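Local coordinates for protein hybrid kinase (Caulobacter vibrioides, PDB 6QRL) that is a hybrid sensor histidine kinase, probably autophosphorylating a histidine with ATP, whose pseudo-receiver domain, the part described here, binds cyclic di-GMP, at residues A[2-7]-A[104-109]; A[10-15]-A[40-45]; A[21-26]-A[31-36]. One frame throughout, in Å; residues are numbered along the deposited sequence.

Interaction 1. Residues A[2-7]-A[104-109]; sequences APLEGR and ASLVAQ. With C2E (9,9'-[(2R,3R,3aS,5S,7aR,9R,10R,10aS,12S,14aR)-3,5,10,12-tetrahydroxy-5,12-dioxidooctahydro-2H,7H-difuro[3,2-d:3',2'-j][1,3,7,9,2,8]tetraoxadiphosphacyclododecine-2,9-diyl]bis(2-amino-1,9-dihydro-6H-purin-6-one)), chain C.
Pro-3 and Val-107 form the outer part of an apolar contact between the N-terminal loop and helix 103-111. The proline presents its CB and CG, crossing the valine at about a right angle, and the closest pair is Pro-3 CG to Val-107 CG1 at 3.8 Å. Val-107 grips the loop with both methyls: CG1, anti to its own backbone N (chi1 168°), goes to Pro-3, while CG2 bridges Pro-3 CG and Leu-4 CG, the latter at 4.2 Å. Deeper in, Leu-4 CD1 meets Leu-106 CD2 at 4.0 Å. Leu-4 continues onto Val-110 and Leu-111.

Two backbone bonds fold the loop on itself, and others tie Leu-4 to Ala-29 and Arg-7 to Arg-32 at the start of strand 32-36. Glu-5 N to Ala-2 O (3.1 Å) closes a type I turn, and Arg-7 N to Leu-4 O (2.9 Å) closes a type II turn, with Gly-6 at positive phi.

Cyclic di-GMP meets another side of the same helix. Ser-105 OG donates to N71 of one guanine of the ligand at 2.8 Å. Gln-109, its chain bent at chi2, brings its amide above the plane of the other guanine, where NE2 is 3.4 Å from N1 of the ligand. Tyr-96, Pro-100 and Arg-102 also hydrogen-bond to the ligand.

The chemistry is therefore divided around the helix: directional bonding and base contact serve the second messenger, whereas between these two segments the contact is apolar, side chain on side chain.

Interaction 2. Residues A[10-15]-A[40-45]; sequences AIASPN and ASALAG
Ser-13 OG is held by two partners: it accepts from Asn-15 N at 3.0 Å, with a nearly straight N-H...O angle of 161°, and it is hydrogen-bonded to Asp-55 OD2. The first bond, to the amide two residues on, defines an ST turn. The same Asn-15 is the N-cap of helix 16-28; its OD1 receives Val-18 N and, weakly, Ile-17 N. Asp-55, predicted to be the phospho-acceptor of this domain, is unmodified here, and its bond to Ser-13 places the end of strand 8-12 beside it.

The contact with helix 39-45 is made of methyl groups alone. Ala-42 points its CB at the strand, 4.1 Å from Ala-12 CB and 4.4 Å from Ala-10 CB, touching two residues on the same face of strand 8-12. Ile-11, between them, points the other way and packs on Thr-22 of helix 16-28. With such small groups the backbones come close: the CA atoms of Ala-12 and Ala-42 are 5.9 Å apart. Ala-36 of the neighbouring strand also touches Ala-42.

Chemically, then, the helix is seated on the sheet by short-range apolar packing, while directional bonds hold the strand in its sheet and shape the turn at its end.

Interaction 3. Residues A[21-26]-A[31-36]; sequences ATARQI and GRAYAA
Ile-26 carries most of the packing of helix 16-28 against strand 32-36. Its CB lies 4.1 Å from Ala-33 CB, and from there the side chain forks. The CG2 branch, anti to the backbone N, reaches over the main chain at the start of the strand, 3.8 Å from Arg-32 C and equally near the carbonyl carbon of Gly-31; the same methyl is 3.9 Å from Ala-33 CB. The other branch runs through CG1, beside the backbone N, to a tip, CD1, that stands 4.1 Å from Ala-33 CB. The methyl of Ala-33 is thus touched by both branches. Ile-26 also packs on Val-9 of the adjacent strand.

One turn earlier, Ala-23 faces the strand directly: Ala-23 CB and Ala-33 CB approach to 3.7 Å, so Ala-33 is wedged against both helix residues.

A single backbone bond joins the segments, from Gly-31 N to Ile-26 O at 3.0 Å. It is somewhat bent, with an N-H...O angle of 145°, and the donor is tilted 34° from the carbonyl plane. It ties the last turn of the helix to the residue just before the strand.

The two segment axes pass within 7.4 Å and run nearly antiparallel. This is the returning half of a beta-alpha-beta crossover, in which helix 16-28 links the neighbouring parallel strands 8-12 and 32-36, as in the receiver-domain fold.

All three contacts belong to one receiver-type domain with a five-stranded parallel sheet. Along the chain, 21-26/31-36 is enclosed by the span of 10-15/40-45, which is in turn enclosed by that of 2-7/104-109. Interaction 3 is central, its centre about 11 Å from those of both others, while interactions 1 and 2 lie about 19 Å apart. Interactions 2 and 3 share the sheet through neighbouring strands 8-12 and 32-36, where Ile-11 makes probable backbone hydrogen bonds with Tyr-34 and Ala-36. Leu-106 packs on Thr-22 and Gln-25, linking interactions 1 and 3; Gln-25 also touches bound cyclic di-GMP. The helix carrying Ser-105 and Gln-109 thus packs directly on helix 16-28, whereas interaction 2 lies away from the ligand.

Interaction 1. Residues A[2-7]-A[104-109]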
ATOM      1  N   ALA A   2     -20.190   2.272  -2.820  1.00 78.00           N
ATOM      2  CA  ALA A   2     -19.184   2.155  -1.729  1.00 67.89           C
ATOM      3  C   ALA A   2     -18.466   0.813  -1.843  1.00 62.25           C
ATOM      4  O   ALA A   2     -18.659  -0.086  -1.013  1.00 60.08           O
ATOM      5  CB  ALA A   2     -19.831   2.311  -0.367  1.00 68.78           C
ATOM      6  N   PRO A   3     -17.628   0.625  -2.886  1.00 56.42           N
ATOM      7  CA  PRO A   3     -17.009  -0.681  -3.129  1.00 54.07           C
ATOM      8  C   PRO A   3     -15.991  -1.096  -2.055  1.00 51.27           C
ATOM      9  O   PRO A   3     -15.665  -2.245  -2.002  1.00 49.87           O
ATOM     10  CB  PRO A   3     -16.344  -0.497  -4.505  1.00 53.93           C
ATOM     11  CG  PRO A   3     -16.045   1.006  -4.582  1.00 52.87           C
ATOM     12  CD  PRO A   3     -17.235   1.634  -3.888  1.00 55.62           C
ATOM     13  N   LEU A   4     -15.517  -0.162  -1.222  1.00 50.56           N
ATOM     14  CA  LEU A   4     -14.563  -0.471  -0.119  1.00 50.24           C
ATOM     15  C   LEU A   4     -15.274  -0.479   1.243  1.00 54.20           C
ATOM     16  O   LEU A   4     -14.549  -0.427   2.280  1.00 57.43           O
ATOM     17  CB  LEU A   4     -13.426   0.558  -0.109  1.00 45.86           C
ATOM     18  CG  LEU A   4     -12.463   0.527  -1.294  1.00 43.93           C
ATOM     19  CD1 LEU A   4     -11.279   1.457  -1.035  1.00 43.25           C
ATOM     20  CD2 LEU A   4     -11.998  -0.892  -1.602  1.00 43.49           C
ATOM     21  N   GLU A   5     -16.609  -0.531   1.289  1.00 55.06           N
ATOM     22  CA  GLU A   5     -17.333  -0.605   2.594  1.00 58.35           C
ATOM     23  C   GLU A   5     -16.727  -1.736   3.450  1.00 54.60           C
ATOM     24  O   GLU A   5     -16.649  -2.860   2.980  1.00 51.03           O
ATOM     25  CB  GLU A   5     -18.848  -0.741   2.387  1.00 63.65           C
ATOM     26  CG  GLU A   5     -19.660  -0.879   3.680  1.00 68.70           C
ATOM     27  CD  GLU A   5     -19.603   0.248   4.713  1.00 73.09           C
ATOM     28  OE1 GLU A   5     -18.982   1.319   4.440  1.00 75.40           O
ATOM     29  OE2 GLU A   5     -20.197   0.063   5.817  1.00 77.35           O
ATOM     30  N   GLY A   6     -16.288  -1.415   4.667  1.00 54.39           N
ATOM     31  CA  GLY A   6     -15.813  -2.393   5.662  1.00 55.03           C
ATOM     32  C   GLY A   6     -14.376  -2.815   5.394  1.00 54.71           C
ATOM     33  O   GLY A   6     -13.978  -3.872   5.947  1.00 57.18           O
ATOM     34  N   ARG A   7     -13.644  -2.096   4.523  1.00 48.19           N
ATOM     35  CA  ARG A   7     -12.225  -2.422   4.235  1.00 46.08           C
ATOM     36  C   ARG A   7     -11.307  -1.382   4.884  1.00 43.70           C
ATOM     37  O   ARG A   7     -11.644  -0.179   4.846  1.00 42.70           O
ATOM     38  CB  ARG A   7     -12.026  -2.587   2.730  1.00 46.59           C
ATOM     39  CG  ARG A   7     -12.594  -3.911   2.225  1.00 49.01           C
ATOM     40  CD  ARG A   7     -13.364  -3.809   0.929  1.00 49.39           C
ATOM     41  NE  ARG A   7     -14.109  -5.021   0.551  1.00 51.02           N
ATOM     42  CZ  ARG A   7     -13.573  -6.217   0.276  1.00 50.84           C
ATOM     43  NH1 ARG A   7     -12.263  -6.411   0.338  1.00 48.18           N
ATOM     44  NH2 ARG A   7     -14.355  -7.229  -0.065  1.00 52.16           N
ATOM     45  N   ALA A 104     -10.780   4.501  -9.166  1.00 37.88           N
ATOM     46  CA  ALA A 104     -11.201   3.168  -9.665  1.00 38.99           C
ATOM     47  C   ALA A 104     -10.023   2.181  -9.611  1.00 36.90           C
ATOM     48  O   ALA A 104     -10.248   1.004  -9.316  1.00 34.47           O
ATOM     49  CB  ALA A 104     -11.768   3.273 -11.067  1.00 39.07           C
ATOM     50  N   SER A 105      -8.804   2.652  -9.882  1.00 35.79           N
ATOM     51  CA  SER A 105      -7.589   1.807  -9.898  1.00 34.55           C
ATOM     52  C   SER A 105      -7.232   1.439  -8.462  1.00 34.61           C
ATOM     53  O   SER A 105      -6.878   0.269  -8.213  1.00 32.39           O
ATOM     54  CB  SER A 105      -6.458   2.482 -10.602  1.00 34.99           C
ATOM     55  OG  SER A 105      -6.701   2.601 -11.991  1.00 34.09           O
ATOM     56  N   LEU A 106      -7.308   2.416  -7.557  1.00 34.68           N
ATOM     57  CA  LEU A 106      -7.034   2.194  -6.115  1.00 35.49           C
ATOM     58  C   LEU A 106      -7.979   1.094  -5.613  1.00 34.48           C
ATOM     59  O   LEU A 106      -7.498   0.113  -5.014  1.00 32.55           O
ATOM     60  CB  LEU A 106      -7.215   3.509  -5.348  1.00 37.67           C
ATOM     61  CG  LEU A 106      -6.905   3.433  -3.848  1.00 39.17           C
ATOM     62  CD1 LEU A 106      -6.515   4.811  -3.306  1.00 40.47           C
ATOM     63  CD2 LEU A 106      -8.097   2.867  -3.084  1.00 40.45           C
ATOM     64  N   VAL A 107      -9.271   1.234  -5.900  1.00 36.20           N
ATOM     65  CA  VAL A 107     -10.314   0.255  -5.480  1.00 37.48           C
ATOM     66  C   VAL A 107      -9.969  -1.148  -6.011  1.00 38.38           C
ATOM     67  O   VAL A 107      -9.987  -2.100  -5.227  1.00 38.47           O
ATOM     68  CB  VAL A 107     -11.704   0.729  -5.951  1.00 39.23           C
ATOM     69  CG1 VAL A 107     -12.748  -0.360  -5.809  1.00 41.53           C
ATOM     70  CG2 VAL A 107     -12.121   1.995  -5.197  1.00 39.48           C
ATOM     71  N   ALA A 108      -9.687  -1.296  -7.304  1.00 38.22           N
ATOM     72  CA  ALA A 108      -9.371  -2.601  -7.921  1.00 38.40           C
ATOM     73  C   ALA A 108      -8.135  -3.204  -7.239  1.00 37.08           C
ATOM     74  O   ALA A 108      -8.212  -4.370  -6.882  1.00 37.15           O
ATOM     75  CB  ALA A 108      -9.180  -2.452  -9.413  1.00 38.65           C
ATOM     76  N   GLN A 109      -7.045  -2.451  -7.001  1.00 36.47           N
ATOM     77  CA  GLN A 109      -5.808  -3.066  -6.439  1.00 35.61           C
ATOM     78  C   GLN A 109      -5.997  -3.420  -4.951  1.00 36.45           C
ATOM     79  O   GLN A 109      -5.404  -4.406  -4.502  1.00 36.42           O
ATOM     80  CB  GLN A 109      -4.598  -2.173  -6.665  1.00 35.98           C
ATOM     81  CG  GLN A 109      -4.176  -2.104  -8.129  1.00 35.79           C
ATOM     82  CD  GLN A 109      -3.872  -3.454  -8.730  1.00 37.08           C
ATOM     83  OE1 GLN A 109      -3.145  -4.256  -8.136  1.00 39.51           O
ATOM     84  NE2 GLN A 109      -4.433  -3.713  -9.909  1.00 35.73           N
TER
HETATM   85  P1  C2E C 401      -0.803   0.147 -17.327  1.00 45.60           P
HETATM   86  O2P C2E C 401      -0.264   0.636 -16.002  1.00 42.35           O
HETATM   87  O1P C2E C 401       0.128  -0.473 -18.324  1.00 46.55           O
HETATM   88  O5' C2E C 401      -1.849  -1.007 -16.949  1.00 46.13           O
HETATM   89  C5' C2E C 401      -2.342  -1.846 -17.995  1.00 48.76           C
HETATM   90  C4' C2E C 401      -3.284  -2.830 -17.369  1.00 49.19           C
HETATM   91  O4' C2E C 401      -2.546  -3.731 -16.521  1.00 49.60           O
HETATM   92  C3' C2E C 401      -4.321  -2.219 -16.441  1.00 50.63           C
HETATM   93  O3' C2E C 401      -5.380  -1.736 -17.287  1.00 51.01           O
HETATM   94  C2' C2E C 401      -4.672  -3.402 -15.511  1.00 50.82           C
HETATM   95  O2' C2E C 401      -5.880  -4.030 -15.885  1.00 51.47           O
HETATM   96  C1' C2E C 401      -3.466  -4.341 -15.643  1.00 51.24           C
HETATM   97  N9  C2E C 401      -2.719  -4.604 -14.412  1.00 51.45           N
HETATM   98  C8  C2E C 401      -2.075  -5.780 -14.110  1.00 50.17           C
HETATM   99  N7  C2E C 401      -1.410  -5.725 -12.980  1.00 49.44           N
HETATM  100  C5  C2E C 401      -1.606  -4.430 -12.520  1.00 45.29           C
HETATM  101  C6  C2E C 401      -1.129  -3.798 -11.349  1.00 42.72           C
HETATM  102  O6  C2E C 401      -0.382  -4.252 -10.480  1.00 41.11           O
HETATM  103  N1  C2E C 401      -1.553  -2.472 -11.269  1.00 42.09           N
HETATM  104  C2  C2E C 401      -2.355  -1.833 -12.186  1.00 42.64           C
HETATM  105  N2  C2E C 401      -2.650  -0.549 -11.928  1.00 42.44           N
HETATM  106  N3  C2E C 401      -2.811  -2.425 -13.293  1.00 45.19           N
HETATM  107  C4  C2E C 401      -2.403  -3.719 -13.396  1.00 47.55           C
HETATM  108  P11 C2E C 401      -6.126  -0.404 -16.795  1.00 47.66           P
HETATM  109  O21 C2E C 401      -6.363  -0.596 -15.327  1.00 48.11           O
HETATM  110  O11 C2E C 401      -7.293  -0.161 -17.707  1.00 50.94           O
HETATM  111  O5A C2E C 401      -5.074   0.777 -17.052  1.00 45.68           O
HETATM  112  C5A C2E C 401      -4.818   1.288 -18.395  1.00 45.60           C
HETATM  113  C4A C2E C 401      -3.782   2.382 -18.316  1.00 44.32           C
HETATM  114  O4A C2E C 401      -4.375   3.564 -17.723  1.00 43.63           O
HETATM  115  C3A C2E C 401      -2.568   2.097 -17.437  1.00 42.98           C
HETATM  116  O3A C2E C 401      -1.637   1.268 -18.148  1.00 46.44           O
HETATM  117  C2A C2E C 401      -2.080   3.510 -17.133  1.00 42.60           C
HETATM  118  O2A C2E C 401      -1.363   4.191 -18.132  1.00 47.39           O
HETATM  119  C1A C2E C 401      -3.402   4.258 -16.961  1.00 42.47           C
HETATM  120  N91 C2E C 401      -3.811   4.269 -15.568  1.00 37.04           N
HETATM  121  C81 C2E C 401      -4.488   3.256 -14.940  1.00 36.15           C
HETATM  122  N71 C2E C 401      -4.682   3.476 -13.661  1.00 35.73           N
HETATM  123  C51 C2E C 401      -4.085   4.709 -13.443  1.00 35.41           C
HETATM  124  C61 C2E C 401      -3.994   5.458 -12.249  1.00 35.99           C
HETATM  125  O61 C2E C 401      -4.367   5.125 -11.115  1.00 36.49           O
HETATM  126  N11 C2E C 401      -3.326   6.666 -12.466  1.00 36.74           N
HETATM  127  C21 C2E C 401      -2.825   7.101 -13.671  1.00 35.67           C
HETATM  128  N21 C2E C 401      -2.243   8.311 -13.656  1.00 35.57           N
HETATM  129  N31 C2E C 401      -2.884   6.388 -14.793  1.00 34.90           N
HETATM  130  C41 C2E C 401      -3.541   5.216 -14.611  1.00 36.18           C

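Interaction 2. Residues A[10-15]-A[40-45]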
ATOM      1  N   ALA A  10      -4.222   1.343   4.729  1.00 32.84           N
ATOM      2  CA  ALA A  10      -3.140   2.258   5.185  1.00 33.88           C
ATOM      3  C   ALA A  10      -2.486   2.945   3.987  1.00 33.64           C
ATOM      4  O   ALA A  10      -2.390   2.311   2.894  1.00 31.69           O
ATOM      5  CB  ALA A  10      -2.124   1.488   5.990  1.00 34.91           C
ATOM      6  N   ILE A  11      -2.046   4.188   4.164  1.00 34.21           N
ATOM      7  CA  ILE A  11      -1.194   4.921   3.175  1.00 32.25           C
ATOM      8  C   ILE A  11       0.081   5.339   3.907  1.00 33.28           C
ATOM      9  O   ILE A  11      -0.013   6.116   4.843  1.00 33.39           O
ATOM     10  CB  ILE A  11      -1.925   6.098   2.487  1.00 33.59           C
ATOM     11  CG1 ILE A  11      -0.972   6.924   1.626  1.00 34.67           C
ATOM     12  CG2 ILE A  11      -2.699   6.980   3.468  1.00 33.88           C
ATOM     13  CD1 ILE A  11      -0.448   6.150   0.423  1.00 35.80           C
ATOM     14  N   ALA A  12       1.195   4.692   3.584  1.00 31.05           N
ATOM     15  CA  ALA A  12       2.555   5.041   4.052  1.00 29.57           C
ATOM     16  C   ALA A  12       3.217   5.943   3.012  1.00 29.12           C
ATOM     17  O   ALA A  12       3.532   5.490   1.897  1.00 30.98           O
ATOM     18  CB  ALA A  12       3.348   3.793   4.281  1.00 31.17           C
ATOM     19  N   SER A  13       3.385   7.212   3.327  1.00 30.72           N
ATOM     20  CA  SER A  13       4.030   8.187   2.418  1.00 29.97           C
ATOM     21  C   SER A  13       4.662   9.292   3.241  1.00 29.57           C
ATOM     22  O   SER A  13       4.032   9.795   4.178  1.00 30.92           O
ATOM     23  CB  SER A  13       3.055   8.777   1.431  1.00 30.47           C
ATOM     24  OG  SER A  13       3.682   9.808   0.684  1.00 28.76           O
ATOM     25  N   PRO A  14       5.867   9.758   2.854  1.00 29.24           N
ATOM     26  CA  PRO A  14       6.488  10.905   3.522  1.00 30.18           C
ATOM     27  C   PRO A  14       5.877  12.224   3.029  1.00 31.74           C
ATOM     28  O   PRO A  14       6.227  13.225   3.550  1.00 30.91           O
ATOM     29  CB  PRO A  14       7.953  10.821   3.081  1.00 30.43           C
ATOM     30  CG  PRO A  14       7.880  10.148   1.696  1.00 30.09           C
ATOM     31  CD  PRO A  14       6.698   9.204   1.767  1.00 28.64           C
ATOM     32  N   ASN A  15       5.013  12.180   2.006  1.00 32.38           N
ATOM     33  CA  ASN A  15       4.424  13.381   1.351  1.00 33.20           C
ATOM     34  C   ASN A  15       3.033  13.662   1.938  1.00 32.72           C
ATOM     35  O   ASN A  15       2.148  12.811   1.794  1.00 30.57           O
ATOM     36  CB  ASN A  15       4.364  13.138  -0.162  1.00 36.73           C
ATOM     37  CG  ASN A  15       3.946  14.345  -0.967  1.00 38.28           C
ATOM     38  OD1 ASN A  15       2.853  14.882  -0.797  1.00 39.51           O
ATOM     39  ND2 ASN A  15       4.774  14.676  -1.936  1.00 41.93           N
ATOM     40  N   ALA A  40       7.036   1.214   9.029  1.00 37.42           N
ATOM     41  CA  ALA A  40       6.946   0.891  10.479  1.00 38.70           C
ATOM     42  C   ALA A  40       5.700   1.575  11.076  1.00 38.23           C
ATOM     43  O   ALA A  40       4.927   0.899  11.746  1.00 37.00           O
ATOM     44  CB  ALA A  40       8.217   1.243  11.222  1.00 40.67           C
ATOM     45  N   SER A  41       5.439   2.853  10.785  1.00 37.30           N
ATOM     46  CA  SER A  41       4.326   3.593  11.426  1.00 38.56           C
ATOM     47  C   SER A  41       2.984   3.084  10.881  1.00 37.49           C
ATOM     48  O   SER A  41       1.993   3.054  11.614  1.00 36.56           O
ATOM     49  CB  SER A  41       4.526   5.094  11.305  1.00 40.84           C
ATOM     50  OG  SER A  41       4.521   5.490   9.933  1.00 42.51           O
ATOM     51  N   ALA A  42       2.935   2.631   9.631  1.00 36.26           N
ATOM     52  CA  ALA A  42       1.745   1.992   9.023  1.00 35.22           C
ATOM     53  C   ALA A  42       1.441   0.665   9.736  1.00 37.16           C
ATOM     54  O   ALA A  42       0.275   0.427  10.061  1.00 40.16           O
ATOM     55  CB  ALA A  42       1.975   1.796   7.545  1.00 34.01           C
ATOM     56  N   LEU A  43       2.449  -0.148  10.028  1.00 37.97           N
ATOM     57  CA  LEU A  43       2.257  -1.425  10.764  1.00 40.23           C
ATOM     58  C   LEU A  43       1.767  -1.128  12.186  1.00 42.20           C
ATOM     59  O   LEU A  43       0.883  -1.838  12.652  1.00 42.70           O
ATOM     60  CB  LEU A  43       3.560  -2.229  10.775  1.00 40.60           C
ATOM     61  CG  LEU A  43       3.988  -2.813   9.421  1.00 41.25           C
ATOM     62  CD1 LEU A  43       5.308  -3.569   9.568  1.00 41.82           C
ATOM     63  CD2 LEU A  43       2.925  -3.724   8.828  1.00 40.77           C
ATOM     64  N   ALA A  44       2.293  -0.102  12.848  1.00 41.63           N
ATOM     65  CA  ALA A  44       1.945   0.205  14.257  1.00 42.70           C
ATOM     66  C   ALA A  44       0.546   0.824  14.322  1.00 42.66           C
ATOM     67  O   ALA A  44      -0.085   0.650  15.338  1.00 44.01           O
ATOM     68  CB  ALA A  44       2.979   1.104  14.880  1.00 42.96           C
ATOM     69  N   GLY A  45       0.086   1.531  13.285  1.00 41.02           N
ATOM     70  CA  GLY A  45      -1.101   2.406  13.360  1.00 42.98           C
ATOM     71  C   GLY A  45      -2.337   1.824  12.680  1.00 42.14           C
ATOM     72  O   GLY A  45      -3.454   2.376  12.874  1.00 42.33           O
TER

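Interaction 3. Residues A[21-26]-A[31-36]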
ATOM      1  N   ALA A  21      -4.633  13.157   0.105  1.00 34.46           N
ATOM      2  CA  ALA A  21      -5.361  12.840  -1.146  1.00 35.56           C
ATOM      3  C   ALA A  21      -5.761  11.367  -1.175  1.00 33.39           C
ATOM      4  O   ALA A  21      -6.905  11.085  -1.594  1.00 34.24           O
ATOM      5  CB  ALA A  21      -4.560  13.209  -2.374  1.00 36.08           C
ATOM      6  N   THR A  22      -4.852  10.465  -0.840  1.00 33.44           N
ATOM      7  CA  THR A  22      -5.121   9.008  -0.871  1.00 32.56           C
ATOM      8  C   THR A  22      -6.136   8.681   0.229  1.00 32.79           C
ATOM      9  O   THR A  22      -7.094   7.954  -0.072  1.00 32.39           O
ATOM     10  CB  THR A  22      -3.835   8.185  -0.754  1.00 32.84           C
ATOM     11  OG1 THR A  22      -2.883   8.686  -1.695  1.00 31.24           O
ATOM     12  CG2 THR A  22      -4.065   6.714  -1.009  1.00 33.55           C
ATOM     13  N   ALA A  23      -5.994   9.239   1.434  1.00 32.66           N
ATOM     14  CA  ALA A  23      -6.992   9.015   2.516  1.00 34.43           C
ATOM     15  C   ALA A  23      -8.386   9.492   2.057  1.00 35.25           C
ATOM     16  O   ALA A  23      -9.385   8.760   2.281  1.00 36.84           O
ATOM     17  CB  ALA A  23      -6.580   9.684   3.798  1.00 35.58           C
ATOM     18  N   ARG A  24      -8.485  10.643   1.384  1.00 35.15           N
ATOM     19  CA  ARG A  24      -9.803  11.141   0.896  1.00 37.68           C
ATOM     20  C   ARG A  24     -10.380  10.175  -0.159  1.00 36.41           C
ATOM     21  O   ARG A  24     -11.594   9.940  -0.106  1.00 34.90           O
ATOM     22  CB  ARG A  24      -9.686  12.591   0.416  1.00 41.43           C
ATOM     23  CG  ARG A  24      -9.426  13.585   1.546  1.00 45.99           C
ATOM     24  CD  ARG A  24      -9.503  15.040   1.079  1.00 52.63           C
ATOM     25  NE  ARG A  24      -8.340  15.875   1.393  1.00 56.20           N
ATOM     26  CZ  ARG A  24      -8.280  16.816   2.346  1.00 62.65           C
ATOM     27  NH1 ARG A  24      -9.308  17.054   3.150  1.00 65.38           N
ATOM     28  NH2 ARG A  24      -7.166  17.521   2.497  1.00 63.75           N
ATOM     29  N   GLN A  25      -9.549   9.603  -1.051  1.00 36.90           N
ATOM     30  CA  GLN A  25      -9.998   8.624  -2.082  1.00 35.69           C
ATOM     31  C   GLN A  25     -10.463   7.340  -1.403  1.00 35.51           C
ATOM     32  O   GLN A  25     -11.524   6.839  -1.810  1.00 35.30           O
ATOM     33  CB  GLN A  25      -8.907   8.294  -3.095  1.00 35.69           C
ATOM     34  CG  GLN A  25      -8.652   9.453  -4.039  1.00 38.11           C
ATOM     35  CD  GLN A  25      -7.549   9.095  -4.987  1.00 38.48           C
ATOM     36  OE1 GLN A  25      -6.539   8.540  -4.561  1.00 39.44           O
ATOM     37  NE2 GLN A  25      -7.773   9.344  -6.273  1.00 41.07           N
ATOM     38  N   ILE A  26      -9.742   6.863  -0.375  1.00 34.32           N
ATOM     39  CA  ILE A  26     -10.127   5.613   0.340  1.00 34.80           C
ATOM     40  C   ILE A  26     -11.520   5.829   0.932  1.00 38.46           C
ATOM     41  O   ILE A  26     -12.368   4.971   0.717  1.00 37.44           O
ATOM     42  CB  ILE A  26      -9.085   5.246   1.403  1.00 34.21           C
ATOM     43  CG1 ILE A  26      -7.795   4.733   0.763  1.00 34.37           C
ATOM     44  CG2 ILE A  26      -9.647   4.256   2.410  1.00 34.62           C
ATOM     45  CD1 ILE A  26      -6.588   4.823   1.665  1.00 34.18           C
ATOM     46  N   GLY A  31     -14.156   3.101   2.261  1.00 45.14           N
ATOM     47  CA  GLY A  31     -13.134   2.441   3.100  1.00 44.01           C
ATOM     48  C   GLY A  31     -12.780   3.254   4.332  1.00 43.46           C
ATOM     49  O   GLY A  31     -13.236   4.404   4.428  1.00 42.38           O
ATOM     50  N   ARG A  32     -11.984   2.675   5.236  1.00 44.50           N
ATOM     51  CA  ARG A  32     -11.380   3.389   6.397  1.00 45.85           C
ATOM     52  C   ARG A  32      -9.884   3.564   6.135  1.00 41.97           C
ATOM     53  O   ARG A  32      -9.219   2.535   5.852  1.00 38.38           O
ATOM     54  CB  ARG A  32     -11.620   2.618   7.696  1.00 50.90           C
ATOM     55  CG  ARG A  32     -12.869   3.051   8.462  1.00 59.52           C
ATOM     56  CD  ARG A  32     -12.978   2.508   9.895  1.00 65.50           C
ATOM     57  NE  ARG A  32     -14.069   1.539  10.000  1.00 72.06           N
ATOM     58  CZ  ARG A  32     -14.129   0.350   9.378  1.00 73.15           C
ATOM     59  NH1 ARG A  32     -13.142  -0.069   8.602  1.00 70.83           N
ATOM     60  NH2 ARG A  32     -15.194  -0.420   9.532  1.00 74.35           N
ATOM     61  N   ALA A  33      -9.395   4.810   6.236  1.00 39.33           N
ATOM     62  CA  ALA A  33      -8.019   5.230   5.871  1.00 38.14           C
ATOM     63  C   ALA A  33      -7.150   5.345   7.125  1.00 36.14           C
ATOM     64  O   ALA A  33      -7.634   5.898   8.105  1.00 36.30           O
ATOM     65  CB  ALA A  33      -8.033   6.537   5.099  1.00 39.36           C
ATOM     66  N   TYR A  34      -5.923   4.831   7.072  1.00 33.26           N
ATOM     67  CA  TYR A  34      -4.900   4.884   8.152  1.00 34.98           C
ATOM     68  C   TYR A  34      -3.626   5.523   7.582  1.00 33.89           C
ATOM     69  O   TYR A  34      -2.872   4.830   6.899  1.00 34.06           O
ATOM     70  CB  TYR A  34      -4.676   3.493   8.780  1.00 35.00           C
ATOM     71  CG  TYR A  34      -5.934   2.976   9.425  1.00 36.81           C
ATOM     72  CD1 TYR A  34      -6.866   2.311   8.655  1.00 38.35           C
ATOM     73  CD2 TYR A  34      -6.260   3.247  10.752  1.00 38.79           C
ATOM     74  CE1 TYR A  34      -8.072   1.883   9.189  1.00 41.50           C
ATOM     75  CE2 TYR A  34      -7.467   2.831  11.300  1.00 41.73           C
ATOM     76  CZ  TYR A  34      -8.373   2.133  10.515  1.00 42.78           C
ATOM     77  OH  TYR A  34      -9.594   1.732  10.972  1.00 46.68           O
ATOM     78  N   ALA A  35      -3.439   6.833   7.787  1.00 33.44           N
ATOM     79  CA  ALA A  35      -2.312   7.606   7.206  1.00 33.51           C
ATOM     80  C   ALA A  35      -1.064   7.408   8.067  1.00 34.02           C
ATOM     81  O   ALA A  35      -1.186   7.475   9.285  1.00 33.74           O
ATOM     82  CB  ALA A  35      -2.677   9.070   7.127  1.00 34.54           C
ATOM     83  N   ALA A  36       0.088   7.149   7.464  1.00 33.16           N
ATOM     84  CA  ALA A  36       1.361   6.980   8.191  1.00 33.76           C
ATOM     85  C   ALA A  36       2.530   7.562   7.393  1.00 32.13           C
ATOM     86  O   ALA A  36       2.445   7.612   6.140  1.00 30.37           O
ATOM     87  CB  ALA A  36       1.552   5.519   8.463  1.00 36.00           C
TER